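Local coordinates for protein polyketide biosynthesis cytochrome P450 PksS (Bacillus subtilis, PDB 4YZR) that acts on dihydrobacillaene as a heme-dependent cytochrome P450 monooxygenase in the biosynthesis of the polyketide antibiotic bacillaene, at residues I343-G348 against L353-A358; H15-V20 against F392-E397. One frame throughout, in Å; residues are numbered along the deposited sequence.

Contact 1 of 2, residues I343-G348 against L353-A358; sequences ISFGFG and LGAPLA. With HEM (protoporphyrin IX containing Fe), chain C.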
ATOM      1  N   ILE A 343       5.986   1.745  10.955  1.00  8.29           N
ATOM      2  CA  ILE A 343       6.170   2.603   9.800  1.00  9.12           C
ATOM      3  C   ILE A 343       5.576   2.017   8.496  1.00  8.36           C
ATOM      4  O   ILE A 343       6.039   2.268   7.413  1.00  8.52           O
ATOM      5  CB  ILE A 343       7.625   3.009   9.584  1.00  9.81           C
ATOM      6  CG1 ILE A 343       8.589   1.860   9.402  1.00 10.36           C
ATOM      7  CG2 ILE A 343       8.093   3.905  10.748  1.00 12.68           C
ATOM      8  CD1 ILE A 343       9.958   2.320   8.788  1.00 12.05           C
ATOM      9  N   SER A 344       4.515   1.244   8.687  1.00  7.78           N
ATOM     10  CA  SER A 344       3.842   0.656   7.516  1.00  7.88           C
ATOM     11  C   SER A 344       3.240   1.641   6.551  1.00  8.27           C
ATOM     12  O   SER A 344       3.024   1.318   5.388  1.00  8.24           O
ATOM     13  CB  SER A 344       2.824  -0.306   7.886  1.00  8.19           C
ATOM     14  OG  SER A 344       3.458  -1.367   8.704  1.00 10.69           O
ATOM     15  N   PHE A 345       2.937   2.834   7.045  1.00  8.11           N
ATOM     16  CA  PHE A 345       2.406   4.001   6.243  1.00  7.87           C
ATOM     17  C   PHE A 345       3.531   4.992   5.927  1.00  8.80           C
ATOM     18  O   PHE A 345       3.276   6.109   5.510  1.00  8.93           O
ATOM     19  CB  PHE A 345       1.259   4.646   6.930  1.00  7.39           C
ATOM     20  CG  PHE A 345       0.013   3.833   7.017  1.00  7.87           C
ATOM     21  CD1 PHE A 345      -0.611   3.339   5.881  1.00  7.99           C
ATOM     22  CD2 PHE A 345      -0.677   3.625   8.234  1.00  8.08           C
ATOM     23  CE1 PHE A 345      -1.775   2.649   5.892  1.00  8.06           C
ATOM     24  CE2 PHE A 345      -1.862   2.963   8.289  1.00  8.48           C
ATOM     25  CZ  PHE A 345      -2.430   2.488   7.134  1.00  8.54           C
ATOM     26  N   GLY A 346       4.800   4.600   6.189  1.00  9.01           N
ATOM     27  CA  GLY A 346       5.919   5.503   6.032  1.00  9.82           C
ATOM     28  C   GLY A 346       5.984   6.424   7.215  1.00 10.83           C
ATOM     29  O   GLY A 346       5.561   6.114   8.332  1.00 11.53           O
ATOM     30  N   PHE A 347       6.627   7.583   6.986  1.00 11.60           N
ATOM     31  CA  PHE A 347       6.885   8.597   8.076  1.00 12.65           C
ATOM     32  C   PHE A 347       7.285   9.893   7.498  1.00 13.40           C
ATOM     33  O   PHE A 347       8.091   9.836   6.572  1.00 16.14           O
ATOM     34  CB  PHE A 347       8.014   8.099   9.038  1.00 14.85           C
ATOM     35  CG  PHE A 347       8.238   9.035  10.143  1.00 17.11           C
ATOM     36  CD1 PHE A 347       7.501   8.966  11.232  1.00 17.03           C
ATOM     37  CD2 PHE A 347       9.103  10.097   9.997  1.00 18.91           C
ATOM     38  CE1 PHE A 347       7.580   9.923  12.209  1.00 22.08           C
ATOM     39  CE2 PHE A 347       9.186  11.102  10.986  1.00 19.18           C
ATOM     40  CZ  PHE A 347       8.423  10.975  12.075  1.00 18.08           C
ATOM     41  N   GLY A 348       6.718  10.968   8.037  1.00 12.91           N
ATOM     42  CA  GLY A 348       7.114  12.312   7.641  1.00 14.45           C
ATOM     43  C   GLY A 348       6.349  12.860   6.482  1.00 15.22           C
ATOM     44  O   GLY A 348       5.147  12.731   6.478  1.00 14.98           O
ATOM     45  N   LEU A 353      -1.309   9.248   2.702  1.00  9.13           N
ATOM     46  CA  LEU A 353      -2.535  10.044   2.652  1.00 10.59           C
ATOM     47  C   LEU A 353      -3.774   9.245   2.899  1.00  9.99           C
ATOM     48  O   LEU A 353      -4.735   9.698   3.466  1.00 10.52           O
ATOM     49  CB  LEU A 353      -2.603  10.738   1.304  1.00 13.04           C
ATOM     50  CG  LEU A 353      -3.829  11.676   1.069  1.00 15.52           C
ATOM     51  CD1 LEU A 353      -3.672  12.934   1.877  1.00 18.04           C
ATOM     52  CD2 LEU A 353      -3.964  11.898  -0.406  1.00 17.28           C
ATOM     53  N   GLY A 354      -3.742   8.031   2.421  1.00  9.35           N
ATOM     54  CA  GLY A 354      -4.921   7.138   2.507  1.00 10.27           C
ATOM     55  C   GLY A 354      -5.022   6.358   3.771  1.00  9.78           C
ATOM     56  O   GLY A 354      -5.937   5.541   3.905  1.00 10.16           O
ATOM     57  N   ALA A 355      -4.161   6.592   4.735  1.00  8.24           N
ATOM     58  CA  ALA A 355      -4.146   5.781   5.986  1.00  9.32           C
ATOM     59  C   ALA A 355      -5.497   5.699   6.634  1.00  9.07           C
ATOM     60  O   ALA A 355      -5.898   4.607   7.031  1.00  9.26           O
ATOM     61  CB  ALA A 355      -3.065   6.269   6.958  1.00  9.93           C
ATOM     62  N   PRO A 356      -6.308   6.791   6.700  1.00  9.46           N
ATOM     63  CA  PRO A 356      -7.568   6.592   7.403  1.00  9.76           C
ATOM     64  C   PRO A 356      -8.499   5.665   6.634  1.00  9.49           C
ATOM     65  O   PRO A 356      -9.309   4.935   7.221  1.00 10.06           O
ATOM     66  CB  PRO A 356      -8.165   8.036   7.452  1.00 12.08           C
ATOM     67  CG  PRO A 356      -7.069   8.906   7.003  1.00 15.80           C
ATOM     68  CD  PRO A 356      -5.951   8.199   6.443  1.00 11.16           C
ATOM     69  N   LEU A 357      -8.414   5.664   5.310  1.00  8.52           N
ATOM     70  CA  LEU A 357      -9.271   4.807   4.501  1.00  9.90           C
ATOM     71  C   LEU A 357      -8.811   3.373   4.580  1.00  8.35           C
ATOM     72  O   LEU A 357      -9.624   2.484   4.746  1.00  8.55           O
ATOM     73  CB  LEU A 357      -9.270   5.284   3.031  1.00 10.50           C
ATOM     74  CG  LEU A 357     -10.109   4.427   2.103  1.00 11.13           C
ATOM     75  CD1 LEU A 357     -11.563   4.373   2.548  1.00 12.39           C
ATOM     76  CD2 LEU A 357     -10.049   5.117   0.720  1.00 13.67           C
ATOM     77  N   ALA A 358      -7.507   3.122   4.516  1.00  8.47           N
ATOM     78  CA  ALA A 358      -7.009   1.761   4.706  1.00  9.89           C
ATOM     79  C   ALA A 358      -7.405   1.227   6.048  1.00  9.48           C
ATOM     80  O   ALA A 358      -7.860   0.080   6.201  1.00  9.70           O
ATOM     81  CB  ALA A 358      -5.534   1.784   4.558  1.00 11.08           C
TER
HETATM   82  CHA HEM C 502       2.037   6.991   0.575  0.93  8.82           C
HETATM   83  CHB HEM C 502       1.440   2.622   2.552  0.93  7.20           C
HETATM   84  CHC HEM C 502      -3.247   2.696   1.259  0.93  7.08           C
HETATM   85  CHD HEM C 502      -2.566   6.964  -0.824  0.93  9.16           C
HETATM   86  C1A HEM C 502       2.296   5.795   1.203  0.93  7.99           C
HETATM   87  C2A HEM C 502       3.555   5.349   1.816  0.93  7.57           C
HETATM   88  C3A HEM C 502       3.387   4.140   2.289  0.93  7.39           C
HETATM   89  C4A HEM C 502       1.978   3.786   2.095  0.93  7.26           C
HETATM   90  CMA HEM C 502       4.408   3.252   2.880  0.93  8.20           C
HETATM   91  CAA HEM C 502       4.873   6.129   1.739  0.93  9.04           C
HETATM   92  CBA HEM C 502       5.669   5.780   0.567  0.93 10.10           C
HETATM   93  CGA HEM C 502       7.088   6.475   0.394  0.93 10.28           C
HETATM   94  O1A HEM C 502       7.765   5.973  -0.569  0.93 11.37           O
HETATM   95  O2A HEM C 502       7.322   7.294   1.203  0.93 11.17           O
HETATM   96  C1B HEM C 502       0.110   2.255   2.361  0.93  6.53           C
HETATM   97  C2B HEM C 502      -0.519   1.076   2.860  0.93  6.25           C
HETATM   98  C3B HEM C 502      -1.830   1.053   2.518  0.93  6.89           C
HETATM   99  C4B HEM C 502      -2.034   2.293   1.768  0.93  6.77           C
HETATM  100  CMB HEM C 502       0.222   0.083   3.631  0.93  7.64           C
HETATM  101  CAB HEM C 502      -2.891   0.091   2.759  0.93  7.88           C
HETATM  102  CBB HEM C 502      -2.816  -0.768   3.714  0.93 13.04           C
HETATM  103  C1C HEM C 502      -3.536   3.865   0.607  0.93  7.48           C
HETATM  104  C2C HEM C 502      -4.765   4.294   0.064  0.93  7.93           C
HETATM  105  C3C HEM C 502      -4.580   5.536  -0.545  0.93  8.92           C
HETATM  106  C4C HEM C 502      -3.190   5.830  -0.394  0.93  7.84           C
HETATM  107  CMC HEM C 502      -6.040   3.535   0.317  0.93  8.96           C
HETATM  108  CAC HEM C 502      -5.551   6.377  -1.225  0.93 10.30           C
HETATM  109  CBC HEM C 502      -6.600   5.928  -1.812  0.93 16.19           C
HETATM  110  C1D HEM C 502      -1.262   7.364  -0.659  0.93  8.11           C
HETATM  111  C2D HEM C 502      -0.692   8.567  -1.217  0.93  9.68           C
HETATM  112  C3D HEM C 502       0.606   8.575  -0.793  0.93  8.96           C
HETATM  113  C4D HEM C 502       0.832   7.374   0.034  0.93  8.13           C
HETATM  114  CMD HEM C 502      -1.413   9.635  -2.008  0.93  9.90           C
HETATM  115  CAD HEM C 502       1.652   9.630  -1.050  0.93  9.65           C
HETATM  116  CBD HEM C 502       1.672  10.692   0.004  0.93  9.97           C
HETATM  117  CGD HEM C 502       2.651  11.880  -0.249  0.93 10.07           C
HETATM  118  O1D HEM C 502       3.539  11.677  -1.084  0.93 11.16           O
HETATM  119  O2D HEM C 502       2.470  12.890   0.459  0.93 12.42           O
HETATM  120  NA  HEM C 502       1.367   4.846   1.490  0.93  7.60           N
HETATM  121  NB  HEM C 502      -0.870   2.995   1.740  0.93  7.37           N
HETATM  122  NC  HEM C 502      -2.598   4.823   0.338  0.93  8.26           N
HETATM  123  ND  HEM C 502      -0.346   6.639   0.065  0.93  8.19           N
HETATM  124 FE   HEM C 502      -0.625   4.872   0.959  0.93  7.61          FE
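F345 and A355 meet beneath the heme, where the cysteine-ligand loop of the P450 fold runs into helix 355-372. The methyl of A355 sits almost squarely over one face of the phenyl ring, its CB 3.6 Å from the centroid of the F345 ring and only 5° off the normal, a clean CH-pi contact. One helical turn further on, A358 comes in at the ring edge instead, its CB 4.1 Å from F345 CE1. A first torsion of -68° sets CG of F345 anti to its own carbonyl carbon and carries the ring under the porphyrin, where CE1 of F345 comes within 3.6 Å of heme C2B at an oblique tilt. The helix side is equally close to the cofactor: G354, the N-cap residue and without a side chain, brings its CA to 3.5 Å from heme C3C, and A358 CB is 3.6 Å from heme CAB. This is the tight, buried part. Away from it the loop changes character. A type I turn from I343 to G346, closed by G346 N to I343 O at 2.9 Å, leads to F347 and G348, which are exposed; the F347 ring turns off to lean on M54, L57 and K58 of helix 50-58. C352, the axial iron ligand by similarity, touches the F345 side chain and shares backbone hydrogen bonding with F345. Across the two segments only carbon atoms meet, and no hydrogen bond joins them: F345, A355 and A358 form a hydrocarbon layer beside the porphyrin and next to C352, consistent with dispersion and CH-pi packing rather than polar bonds.

Contact 2 of 2, residues H15-V20 against F392-E397; sequences HNPFSV and FLRGLE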
ATOM      1  N   HIS A  15      10.312 -16.131  -0.840  1.00 11.46           N
ATOM      2  CA  HIS A  15       9.771 -17.077   0.102  1.00 13.38           C
ATOM      3  C   HIS A  15       9.326 -16.399   1.403  1.00 11.90           C
ATOM      4  O   HIS A  15       8.307 -16.664   1.907  1.00 13.06           O
ATOM      5  CB  HIS A  15      10.791 -18.166   0.399  1.00 15.02           C
ATOM      6  CG  HIS A  15      10.303 -19.148   1.394  1.00 18.57           C
ATOM      7  ND1 HIS A  15      10.768 -19.178   2.680  1.00 27.85           N
ATOM      8  CD2 HIS A  15       9.320 -20.062   1.325  1.00 24.82           C
ATOM      9  CE1 HIS A  15      10.129 -20.116   3.350  1.00 26.15           C
ATOM     10  NE2 HIS A  15       9.251 -20.672   2.550  1.00 28.29           N
ATOM     11  N   ASN A  16      10.171 -15.510   1.881  1.00 12.22           N
ATOM     12  CA  ASN A  16       9.876 -14.766   3.163  1.00 12.91           C
ATOM     13  C   ASN A  16      10.763 -13.558   3.216  1.00 11.69           C
ATOM     14  O   ASN A  16      11.883 -13.619   3.683  1.00 11.87           O
ATOM     15  CB  ASN A  16      10.061 -15.707   4.360  1.00 13.74           C
ATOM     16  CG  ASN A  16       9.610 -15.066   5.634  1.00 17.18           C
ATOM     17  OD1 ASN A  16       9.486 -13.872   5.676  1.00 15.97           O
ATOM     18  ND2 ASN A  16       9.506 -15.800   6.692  1.00 21.12           N
ATOM     19  N   PRO A  17      10.198 -12.413   2.842  1.00 10.70           N
ATOM     20  CA  PRO A  17      11.055 -11.225   2.866  1.00 11.50           C
ATOM     21  C   PRO A  17      11.376 -10.723   4.308  1.00 11.09           C
ATOM     22  O   PRO A  17      12.390 -10.094   4.506  1.00 11.93           O
ATOM     23  CB  PRO A  17      10.243 -10.207   2.059  1.00 11.30           C
ATOM     24  CG  PRO A  17       8.884 -10.666   2.244  1.00 11.70           C
ATOM     25  CD  PRO A  17       8.941 -12.141   2.198  1.00 12.47           C
ATOM     26  N   PHE A  18      10.511 -11.113   5.206  1.00 12.22           N
ATOM     27  CA  PHE A  18      10.693 -10.703   6.601  1.00 12.42           C
ATOM     28  C   PHE A  18      11.923 -11.357   7.149  1.00 13.14           C
ATOM     29  O   PHE A  18      12.725 -10.758   7.865  1.00 13.16           O
ATOM     30  CB  PHE A  18       9.507 -10.977   7.437  1.00 12.78           C
ATOM     31  CG  PHE A  18       8.303 -10.294   6.925  1.00 11.81           C
ATOM     32  CD1 PHE A  18       7.437 -10.832   5.998  1.00 12.39           C
ATOM     33  CD2 PHE A  18       8.033  -8.980   7.378  1.00 13.96           C
ATOM     34  CE1 PHE A  18       6.367 -10.111   5.531  1.00 14.03           C
ATOM     35  CE2 PHE A  18       6.910  -8.290   6.897  1.00 13.97           C
ATOM     36  CZ  PHE A  18       6.096  -8.827   5.993  1.00 14.07           C
ATOM     37  N   SER A  19      12.137 -12.627   6.766  1.00 14.84           N
ATOM     38  CA  SER A  19      13.316 -13.302   7.340  0.50 14.45           C
ATOM     39  C   SER A  19      14.609 -12.796   6.660  1.00 15.53           C
ATOM     40  O   SER A  19      15.610 -12.623   7.337  1.00 16.42           O
ATOM     41  CB  SER A  19      13.234 -14.846   7.286  0.50 15.14           C
ATOM     42  OG  SER A  19      14.491 -15.475   7.260  0.50 18.73           O
ATOM     43  N   VAL A  20      14.553 -12.448   5.405  1.00 13.43           N
ATOM     44  CA  VAL A  20      15.725 -11.885   4.758  1.00 13.17           C
ATOM     45  C   VAL A  20      16.073 -10.525   5.376  1.00 12.87           C
ATOM     46  O   VAL A  20      17.208 -10.192   5.741  1.00 13.56           O
ATOM     47  CB  VAL A  20      15.532 -11.732   3.231  1.00 13.89           C
ATOM     48  CG1 VAL A  20      16.642 -10.987   2.580  1.00 14.38           C
ATOM     49  CG2 VAL A  20      15.415 -13.131   2.594  1.00 14.06           C
ATOM     50  N   PHE A 392       8.335  -5.104  -3.637  1.00 11.99           N
ATOM     51  CA  PHE A 392       7.978  -4.046  -2.713  1.00 11.04           C
ATOM     52  C   PHE A 392       6.699  -4.359  -2.059  1.00 10.29           C
ATOM     53  O   PHE A 392       6.523  -3.943  -0.874  1.00 11.30           O
ATOM     54  CB  PHE A 392       7.913  -2.719  -3.457  1.00 12.33           C
ATOM     55  CG  PHE A 392       9.211  -2.311  -4.075  1.00 14.91           C
ATOM     56  CD1 PHE A 392      10.238  -1.774  -3.296  1.00 15.11           C
ATOM     57  CD2 PHE A 392       9.443  -2.522  -5.369  1.00 17.59           C
ATOM     58  CE1 PHE A 392      11.443  -1.408  -3.869  1.00 17.99           C
ATOM     59  CE2 PHE A 392      10.672  -2.166  -5.971  1.00 18.88           C
ATOM     60  CZ  PHE A 392      11.646  -1.661  -5.180  1.00 19.00           C
ATOM     61  N   LEU A 393       5.732  -4.889  -2.738  1.00 11.11           N
ATOM     62  CA  LEU A 393       4.383  -5.163  -2.221  1.00 11.53           C
ATOM     63  C   LEU A 393       4.188  -6.621  -1.901  1.00 13.02           C
ATOM     64  O   LEU A 393       4.094  -7.451  -2.918  1.00 16.83           O
ATOM     65  CB  LEU A 393       3.380  -4.721  -3.233  1.00 13.55           C
ATOM     66  CG  LEU A 393       3.535  -3.340  -3.877  1.00 14.78           C
ATOM     67  CD1 LEU A 393       2.444  -3.037  -4.940  1.00 18.18           C
ATOM     68  CD2 LEU A 393       3.645  -2.296  -2.782  1.00 14.37           C
ATOM     69  N   ARG A 394       3.996  -6.994  -0.678  1.00 10.46           N
ATOM     70  CA  ARG A 394       3.920  -8.371  -0.228  1.00  9.90           C
ATOM     71  C   ARG A 394       2.482  -8.783  -0.210  1.00 10.49           C
ATOM     72  O   ARG A 394       1.738  -8.415   0.687  1.00 11.77           O
ATOM     73  CB  ARG A 394       4.621  -8.525   1.078  1.00 10.55           C
ATOM     74  CG  ARG A 394       4.734  -9.923   1.634  1.00 11.52           C
ATOM     75  CD  ARG A 394       5.320 -10.852   0.643  1.00 11.42           C
ATOM     76  NE  ARG A 394       5.580 -12.138   1.226  1.00 11.85           N
ATOM     77  CZ  ARG A 394       6.192 -13.142   0.555  1.00 12.07           C
ATOM     78  NH1 ARG A 394       6.606 -12.935  -0.684  1.00 13.19           N
ATOM     79  NH2 ARG A 394       6.410 -14.274   1.195  1.00 13.47           N
ATOM     80  N   GLY A 395       2.067  -9.556  -1.195  1.00 10.47           N
ATOM     81  CA  GLY A 395       0.655  -9.879  -1.393  1.00 10.10           C
ATOM     82  C   GLY A 395       0.414 -11.299  -1.879  1.00 10.24           C
ATOM     83  O   GLY A 395       1.192 -11.827  -2.654  1.00 10.95           O
ATOM     84  N   LEU A 396      -0.708 -11.835  -1.457  1.00 10.86           N
ATOM     85  CA  LEU A 396      -1.092 -13.215  -1.822  1.00 10.60           C
ATOM     86  C   LEU A 396      -1.668 -13.287  -3.178  1.00 10.85           C
ATOM     87  O   LEU A 396      -2.402 -12.441  -3.606  1.00 11.90           O
ATOM     88  CB  LEU A 396      -2.106 -13.698  -0.786  1.00 10.51           C
ATOM     89  CG  LEU A 396      -1.574 -13.951   0.572  1.00 10.64           C
ATOM     90  CD1 LEU A 396      -2.650 -13.868   1.654  1.00 12.00           C
ATOM     91  CD2 LEU A 396      -0.745 -15.208   0.705  1.00 12.18           C
ATOM     92  N   GLU A 397      -1.384 -14.404  -3.851  1.00 12.50           N
ATOM     93  CA  GLU A 397      -2.115 -14.706  -5.078  1.00 14.34           C
ATOM     94  C   GLU A 397      -3.506 -15.281  -4.823  1.00 13.10           C
ATOM     95  O   GLU A 397      -4.420 -14.951  -5.529  1.00 15.50           O
ATOM     96  CB  GLU A 397      -1.239 -15.742  -5.845  1.00 20.19           C
ATOM     97  CG  GLU A 397      -1.602 -16.244  -7.215  1.00 28.29           C
ATOM     98  CD  GLU A 397      -0.472 -17.214  -7.688  1.00 35.72           C
ATOM     99  OE1 GLU A 397      -0.597 -18.469  -7.604  1.00 42.05           O
ATOM    100  OE2 GLU A 397       0.634 -16.723  -8.057  1.00 44.21           O
TER
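The contact sits at the Asn-capped start of helix 17-27: N16 is the N-cap, directly after the short helix 11-15, and R394 reaches this junction from the loop before strand 400-402. CD of P17 stands over the centre of one guanidinium face, 3.4 Å from R394 CZ, with the proline ring turned nearly edge-on to that face. Farther back along the arginine, P17 CG packs 3.9 Å from R394 CD. A bend at chi2 (53°) in the R394 chain brings the guanidinium face up to P17 CD. F18 adds a lighter touch, its CE1 4.2 Å from R394 CG. The polar end is spent on the last carbonyls of helix 11-15: R394 NH1 gives a hydrogen bond to H14 O, and R394 NH2 gives a weak one to H15 O, which lies at the guanidinium edge, near its plane (3.1 Å, 122°). Such a helix end, with its carbonyls turned outward, would favour a positive charge, and W387 adds a cation-pi contact. The arginine is thus held by its face and its edge together, bringing a late loop against the first helices of the chain. Within the helix start itself, N16 OD1 receives a weak bond from F18 N. A straighter one runs from S19 N to N16 OD1, 3.1 Å long at 148°, the donor approaching from above the carbonyl plane.

How the contacts relate
Starting from the N terminus, the chain leaves helix 11-15 and passes N16; the junction 15-20, at the start of helix 17-27, is one half of contact 2. Its partner, 392-397, comes only after more than 370 residues, so this contact closes a loop spanning nearly the whole protein and brings the two ends of the fold together. Contact 1 is nested within that loop and is short-range: only four residues separate 343-348 from 353-358, and it ties the heme-binding loop to the start of helix 355-372. The centres of contact 1 and contact 2 lie 19 Å apart, and their nearest atoms, about 8 Å apart, do not touch. One shapes the cofactor site, the other joins the terminal regions some way from it.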